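Local coordinates for CopN (Chlamydia pneumoniae, PDB 4NRH), which is a gatekeeper of type III secretion that pairs with the chaperone Scc3 and probably helps direct the export of translocator proteins, at residues H234-D239 against E248-N253; R279-A284 against Q288-M293. All coordinates share one frame; numbering follows the deposited sequence.

Contact 1: H234-D239 against E248-N253; sequences HKIIND and EREVRN
The Glu250 carboxylate has the aliphatic chain of Lys235 on one side of its plane, CD of the lysine standing 4.1 Å from CD of the glutamate. Lys235 NZ lies closer to that plane and meets OE1 at 3.7 Å, a long salt bridge and therefore a loose one. A second flat group, the Arg252 guanidinium, has Glu248 of its own helix at its edge: NE and NH2 both grip OE2, each at 3.0 Å and almost in the guanidinium plane.

Away from the charged atoms the contact is apolar. Ile236 reaches out with CD1, which comes within 3.8 Å of Glu250 CG and 4.0 Å of Glu250 CB. The glutamate chain bends at chi2 (64°), and this turns the carboxylate aside toward Lys235 while leaving the CG methylene against the isoleucine. Glu250 OE2 is hydrogen-bonded to Ser232 OG, one turn before Ile236, so both carboxylate oxygens face the same neighbouring helix.

The two helices, 226-237 and 244-255, are consecutive members of the third helical domain of the LcrE/YopN family. Just past helix 226-237, Asn238 folds back, its ND2 and backbone N reaching His234 O from opposite faces of the carbonyl plane, ND2 at 2.6 Å. Ile236 also packs on Phe269 of helix 259-272. Val251, beside Glu250, leans on Val262, Val265 and Leu266 of that same helix.

Contact 2: R279-A284 against Q288-M293; sequences RLFSSA and QQLGAM
Phe281 presents the edge of its ring to Leu290, CE2 lying 4.5 Å from CD2 and the methyl close to the ring plane. This is a light touch between two buried side chains; Tyr233 and Ile237 of helix 226-237 pack on the ring as well. The chain turns through Ser282 and Ser283 into helix 284-301. Ser283 is the N-cap, its OG accepting from the backbone N of Lys286.

In the first turn, Gln288 N donates to Ala284 O at 3.1 Å along a nearly straight N-H...O line (166°), the usual helical i to i+4 bond. Gln288 CB sits beside the same oxygen, 3.5 Å away. With CG anti to the backbone N (chi1 173°) and the chain extended, the glutamine amide is carried away from the loop to the chaperone subunit. There OE1 accepts from Asp41 N and NE2 donates to Val39 O of the chaperone.

Ala284 adds backbone hydrogen bonds to the chaperone and packs on its Tyr34. The loop and helix start thus face two ways: Phe281 and Leu290 pack into CopN's own core, whereas Ala284 and Gln288 meet the chaperone with hydrogen bonds and apolar contact, consistent with a binding surface fixed by the fold beneath it.

In the fold
Contact 1 comes first along the chain and closes before contact 2 opens; their centres are about 13 Å apart, on the same side of the chain's centre. Both fall within the third helical domain of the family, and helix 259-272 lies between them in sequence. They meet directly through the end of helix 226-237: Ile236 CG2 approaches Leu290 CD1 to 3.5 Å, and Ile237 CD1 approaches Phe281 CZ to 3.7 Å. Helix 226-237 is therefore packed against helix 244-255 in contact 1, and elsewhere on its surface against both segments of contact 2. Of the two, contact 2 is the one that touches the chaperone; no other chain of the assembly reaches the segments of contact 1.

Contact 1: H234-D239 against E248-N253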
loop_
_atom_site.group_PDB
_atom_site.type_symbol
_atom_site.label_atom_id
_atom_site.label_comp_id
_atom_site.label_asym_id
_atom_site.label_seq_id
_atom_site.Cartn_x
_atom_site.Cartn_y
_atom_site.Cartn_z
ATOM N N HIS A 234 -15.237 -3.680 5.518
ATOM C CA HIS A 234 -14.744 -2.380 5.075
ATOM C C HIS A 234 -15.647 -1.247 5.549
ATOM O O HIS A 234 -15.174 -0.147 5.834
ATOM C CB HIS A 234 -14.617 -2.355 3.553
ATOM C CG HIS A 234 -13.549 -3.259 3.025
ATOM N ND1 HIS A 234 -13.661 -3.924 1.823
ATOM C CD2 HIS A 234 -12.346 -3.608 3.538
ATOM C CE1 HIS A 234 -12.574 -4.645 1.619
ATOM N NE2 HIS A 234 -11.759 -4.470 2.644
ATOM N N LYS A 235 -16.945 -1.520 5.626
ATOM C CA LYS A 235 -17.905 -0.553 6.149
ATOM C C LYS A 235 -17.600 -0.245 7.608
ATOM O O LYS A 235 -17.667 0.905 8.044
ATOM C CB LYS A 235 -19.334 -1.083 6.012
ATOM C CG LYS A 235 -20.413 -0.079 6.384
ATOM C CD LYS A 235 -21.795 -0.600 6.027
ATOM C CE LYS A 235 -22.887 0.340 6.515
ATOM N NZ LYS A 235 -24.247 -0.190 6.214
ATOM N N ILE A 236 -17.261 -1.289 8.356
ATOM C CA ILE A 236 -16.921 -1.156 9.766
ATOM C C ILE A 236 -15.571 -0.458 9.950
ATOM O O ILE A 236 -15.425 0.405 10.816
ATOM C CB ILE A 236 -16.906 -2.534 10.457
ATOM C CG1 ILE A 236 -18.318 -3.122 10.489
ATOM C CG2 ILE A 236 -16.372 -2.423 11.863
ATOM C CD1 ILE A 236 -18.405 -4.465 11.178
ATOM N N ILE A 237 -14.591 -0.832 9.130
ATOM C CA ILE A 237 -13.274 -0.200 9.175
ATOM C C ILE A 237 -13.362 1.286 8.831
ATOM O O ILE A 237 -12.712 2.122 9.462
ATOM C CB ILE A 237 -12.284 -0.889 8.209
ATOM C CG1 ILE A 237 -11.849 -2.243 8.766
ATOM C CG2 ILE A 237 -11.058 -0.021 7.971
ATOM C CD1 ILE A 237 -10.784 -2.917 7.932
ATOM N N ASN A 238 -14.194 1.613 7.848
ATOM C CA ASN A 238 -14.343 2.990 7.393
ATOM C C ASN A 238 -15.238 3.818 8.311
ATOM O O ASN A 238 -15.519 4.986 8.032
ATOM C CB ASN A 238 -14.887 3.022 5.963
ATOM C CG ASN A 238 -13.810 2.764 4.925
ATOM O OD1 ASN A 238 -13.224 3.697 4.377
ATOM N ND2 ASN A 238 -13.542 1.492 4.652
ATOM N N ASP A 239 -15.684 3.211 9.407
ATOM C CA ASP A 239 -16.413 3.937 10.440
ATOM C C ASP A 239 -15.399 4.506 11.430
ATOM O O ASP A 239 -14.768 3.765 12.183
ATOM C CB ASP A 239 -17.417 3.020 11.145
ATOM C CG ASP A 239 -18.341 3.769 12.094
ATOM O OD1 ASP A 239 -18.069 4.944 12.416
ATOM O OD2 ASP A 239 -19.353 3.173 12.518
ATOM N N GLU A 248 -22.033 -4.904 16.206
ATOM C CA GLU A 248 -22.951 -6.018 16.423
ATOM C C GLU A 248 -24.130 -5.956 15.458
ATOM O O GLU A 248 -24.543 -6.976 14.904
ATOM C CB GLU A 248 -23.458 -6.028 17.868
ATOM C CG GLU A 248 -24.444 -7.148 18.165
ATOM C CD GLU A 248 -24.987 -7.093 19.579
ATOM O OE1 GLU A 248 -24.521 -6.241 20.365
ATOM O OE2 GLU A 248 -25.883 -7.899 19.905
ATOM N N ARG A 249 -24.664 -4.754 15.260
ATOM C CA ARG A 249 -25.795 -4.553 14.361
ATOM C C ARG A 249 -25.434 -4.903 12.922
ATOM O O ARG A 249 -26.233 -5.500 12.200
ATOM C CB ARG A 249 -26.287 -3.106 14.432
ATOM C CG ARG A 249 -27.592 -2.864 13.690
ATOM C CD ARG A 249 -28.040 -1.416 13.807
ATOM N NE ARG A 249 -27.122 -0.508 13.124
ATOM C CZ ARG A 249 -27.377 0.774 12.885
ATOM N NH1 ARG A 249 -28.529 1.307 13.271
ATOM N NH2 ARG A 249 -26.481 1.524 12.257
ATOM N N GLU A 250 -24.228 -4.522 12.512
ATOM C CA GLU A 250 -23.753 -4.790 11.160
ATOM C C GLU A 250 -23.633 -6.290 10.913
ATOM O O GLU A 250 -23.989 -6.786 9.844
ATOM C CB GLU A 250 -22.405 -4.104 10.920
ATOM C CG GLU A 250 -21.807 -4.364 9.545
ATOM C CD GLU A 250 -22.660 -3.809 8.419
ATOM O OE1 GLU A 250 -23.387 -2.820 8.650
ATOM O OE2 GLU A 250 -22.607 -4.366 7.302
ATOM N N VAL A 251 -23.126 -7.007 11.912
ATOM C CA VAL A 251 -22.985 -8.455 11.828
ATOM C C VAL A 251 -24.349 -9.145 11.783
ATOM O O VAL A 251 -24.550 -10.087 11.016
ATOM C CB VAL A 251 -22.166 -9.003 13.016
ATOM C CG1 VAL A 251 -22.227 -10.522 13.062
ATOM C CG2 VAL A 251 -20.724 -8.532 12.923
ATOM N N ARG A 252 -25.285 -8.661 12.594
ATOM C CA ARG A 252 -26.637 -9.214 12.621
ATOM C C ARG A 252 -27.377 -8.998 11.304
ATOM O O ARG A 252 -28.118 -9.871 10.853
ATOM C CB ARG A 252 -27.437 -8.614 13.779
ATOM C CG ARG A 252 -26.992 -9.115 15.141
ATOM C CD ARG A 252 -27.866 -8.574 16.258
ATOM N NE ARG A 252 -27.407 -9.028 17.568
ATOM C CZ ARG A 252 -27.669 -10.229 18.075
ATOM N NH1 ARG A 252 -28.389 -11.101 17.383
ATOM N NH2 ARG A 252 -27.210 -10.558 19.273
ATOM N N ASN A 253 -27.184 -7.834 10.692
ATOM C CA ASN A 253 -27.746 -7.570 9.372
ATOM C C ASN A 253 -27.135 -8.493 8.324
ATOM O O ASN A 253 -27.746 -8.783 7.296
ATOM C CB ASN A 253 -27.523 -6.110 8.968
ATOM C CG ASN A 253 -28.306 -5.140 9.829
ATOM O OD1 ASN A 253 -29.265 -5.521 10.500
ATOM N ND2 ASN A 253 -27.900 -3.875 9.814
#

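Contact 2: R279-A284 against Q288-M293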
loop_
_atom_site.group_PDB
_atom_site.type_symbol
_atom_site.label_atom_id
_atom_site.label_comp_id
_atom_site.label_asym_id
_atom_site.label_seq_id
_atom_site.Cartn_x
_atom_site.Cartn_y
_atom_site.Cartn_z
ATOM N N ARG A 279 -2.262 -1.317 5.563
ATOM C CA ARG A 279 -2.614 -0.135 4.785
ATOM C C ARG A 279 -4.115 0.159 4.833
ATOM O O ARG A 279 -4.546 1.279 4.564
ATOM C CB ARG A 279 -2.154 -0.310 3.336
ATOM C CG ARG A 279 -2.131 0.969 2.521
ATOM C CD ARG A 279 -1.604 0.709 1.122
ATOM N NE ARG A 279 -1.655 1.905 0.287
ATOM C CZ ARG A 279 -0.689 2.814 0.230
ATOM N NH1 ARG A 279 0.408 2.667 0.963
ATOM N NH2 ARG A 279 -0.818 3.872 -0.558
ATOM N N LEU A 280 -4.904 -0.854 5.178
ATOM C CA LEU A 280 -6.353 -0.707 5.315
ATOM C C LEU A 280 -6.748 0.317 6.375
ATOM O O LEU A 280 -7.837 0.888 6.319
ATOM C CB LEU A 280 -6.990 -2.053 5.660
ATOM C CG LEU A 280 -7.085 -3.095 4.551
ATOM C CD1 LEU A 280 -7.776 -4.333 5.083
ATOM C CD2 LEU A 280 -7.833 -2.529 3.357
ATOM N N PHE A 281 -5.862 0.545 7.338
ATOM C CA PHE A 281 -6.170 1.423 8.461
ATOM C C PHE A 281 -5.393 2.735 8.372
ATOM O O PHE A 281 -4.165 2.739 8.302
ATOM C CB PHE A 281 -5.870 0.712 9.784
ATOM C CG PHE A 281 -6.555 -0.623 9.919
ATOM C CD1 PHE A 281 -5.958 -1.776 9.435
ATOM C CD2 PHE A 281 -7.799 -0.719 10.520
ATOM C CE1 PHE A 281 -6.587 -3.002 9.553
ATOM C CE2 PHE A 281 -8.432 -1.943 10.641
ATOM C CZ PHE A 281 -7.825 -3.084 10.155
ATOM N N SER A 282 -6.125 3.845 8.375
ATOM C CA SER A 282 -5.524 5.168 8.245
ATOM C C SER A 282 -4.895 5.658 9.547
ATOM O O SER A 282 -4.153 6.639 9.550
ATOM C CB SER A 282 -6.572 6.176 7.768
ATOM O OG SER A 282 -7.694 6.186 8.634
ATOM N N SER A 283 -5.197 4.980 10.648
ATOM C CA SER A 283 -4.586 5.315 11.930
ATOM C C SER A 283 -4.496 4.108 12.856
ATOM O O SER A 283 -5.379 3.251 12.864
ATOM C CB SER A 283 -5.370 6.437 12.614
ATOM O OG SER A 283 -6.480 5.922 13.325
ATOM N N ALA A 284 -3.417 4.048 13.631
ATOM C CA ALA A 284 -3.223 2.987 14.613
ATOM C C ALA A 284 -4.298 3.022 15.693
ATOM O O ALA A 284 -4.702 1.983 16.216
ATOM C CB ALA A 284 -1.842 3.091 15.241
ATOM N N GLN A 288 -6.822 -0.190 16.712
ATOM C CA GLN A 288 -6.847 -0.622 18.104
ATOM C C GLN A 288 -8.251 -0.508 18.697
ATOM O O GLN A 288 -8.732 -1.429 19.357
ATOM C CB GLN A 288 -5.862 0.201 18.935
ATOM C CG GLN A 288 -5.945 -0.053 20.428
ATOM C CD GLN A 288 -4.820 0.613 21.195
ATOM O OE1 GLN A 288 -3.831 -0.027 21.551
ATOM N NE2 GLN A 288 -4.965 1.908 21.451
ATOM N N GLN A 289 -8.901 0.626 18.452
ATOM C CA GLN A 289 -10.250 0.863 18.958
ATOM C C GLN A 289 -11.263 -0.103 18.354
ATOM O O GLN A 289 -12.200 -0.530 19.030
ATOM C CB GLN A 289 -10.679 2.307 18.683
ATOM C CG GLN A 289 -12.001 2.688 19.333
ATOM C CD GLN A 289 -12.277 4.177 19.270
ATOM O OE1 GLN A 289 -11.689 4.896 18.461
ATOM N NE2 GLN A 289 -13.177 4.649 20.126
ATOM N N LEU A 290 -11.070 -0.457 17.087
ATOM C CA LEU A 290 -11.974 -1.386 16.419
ATOM C C LEU A 290 -11.833 -2.784 17.012
ATOM O O LEU A 290 -12.823 -3.495 17.187
ATOM C CB LEU A 290 -11.709 -1.421 14.913
ATOM C CG LEU A 290 -12.647 -2.342 14.134
ATOM C CD1 LEU A 290 -14.086 -2.007 14.479
ATOM C CD2 LEU A 290 -12.410 -2.225 12.635
ATOM N N GLY A 291 -10.597 -3.168 17.316
ATOM C CA GLY A 291 -10.326 -4.425 17.988
ATOM C C GLY A 291 -11.057 -4.497 19.312
ATOM O O GLY A 291 -11.656 -5.519 19.650
ATOM N N ALA A 292 -10.995 -3.403 20.065
ATOM C CA ALA A 292 -11.684 -3.294 21.344
ATOM C C ALA A 292 -13.194 -3.462 21.195
ATOM O O ALA A 292 -13.827 -4.178 21.970
ATOM C CB ALA A 292 -11.368 -1.957 21.998
ATOM N N MET A 293 -13.765 -2.796 20.196
ATOM C CA MET A 293 -15.211 -2.804 20.000
ATOM C C MET A 293 -15.723 -4.173 19.560
ATOM O O MET A 293 -16.814 -4.588 19.953
ATOM C CB MET A 293 -15.618 -1.740 18.979
ATOM C CG MET A 293 -15.362 -0.311 19.438
ATOM S SD MET A 293 -16.042 0.040 21.073
ATOM C CE MET A 293 -14.545 0.176 22.049
#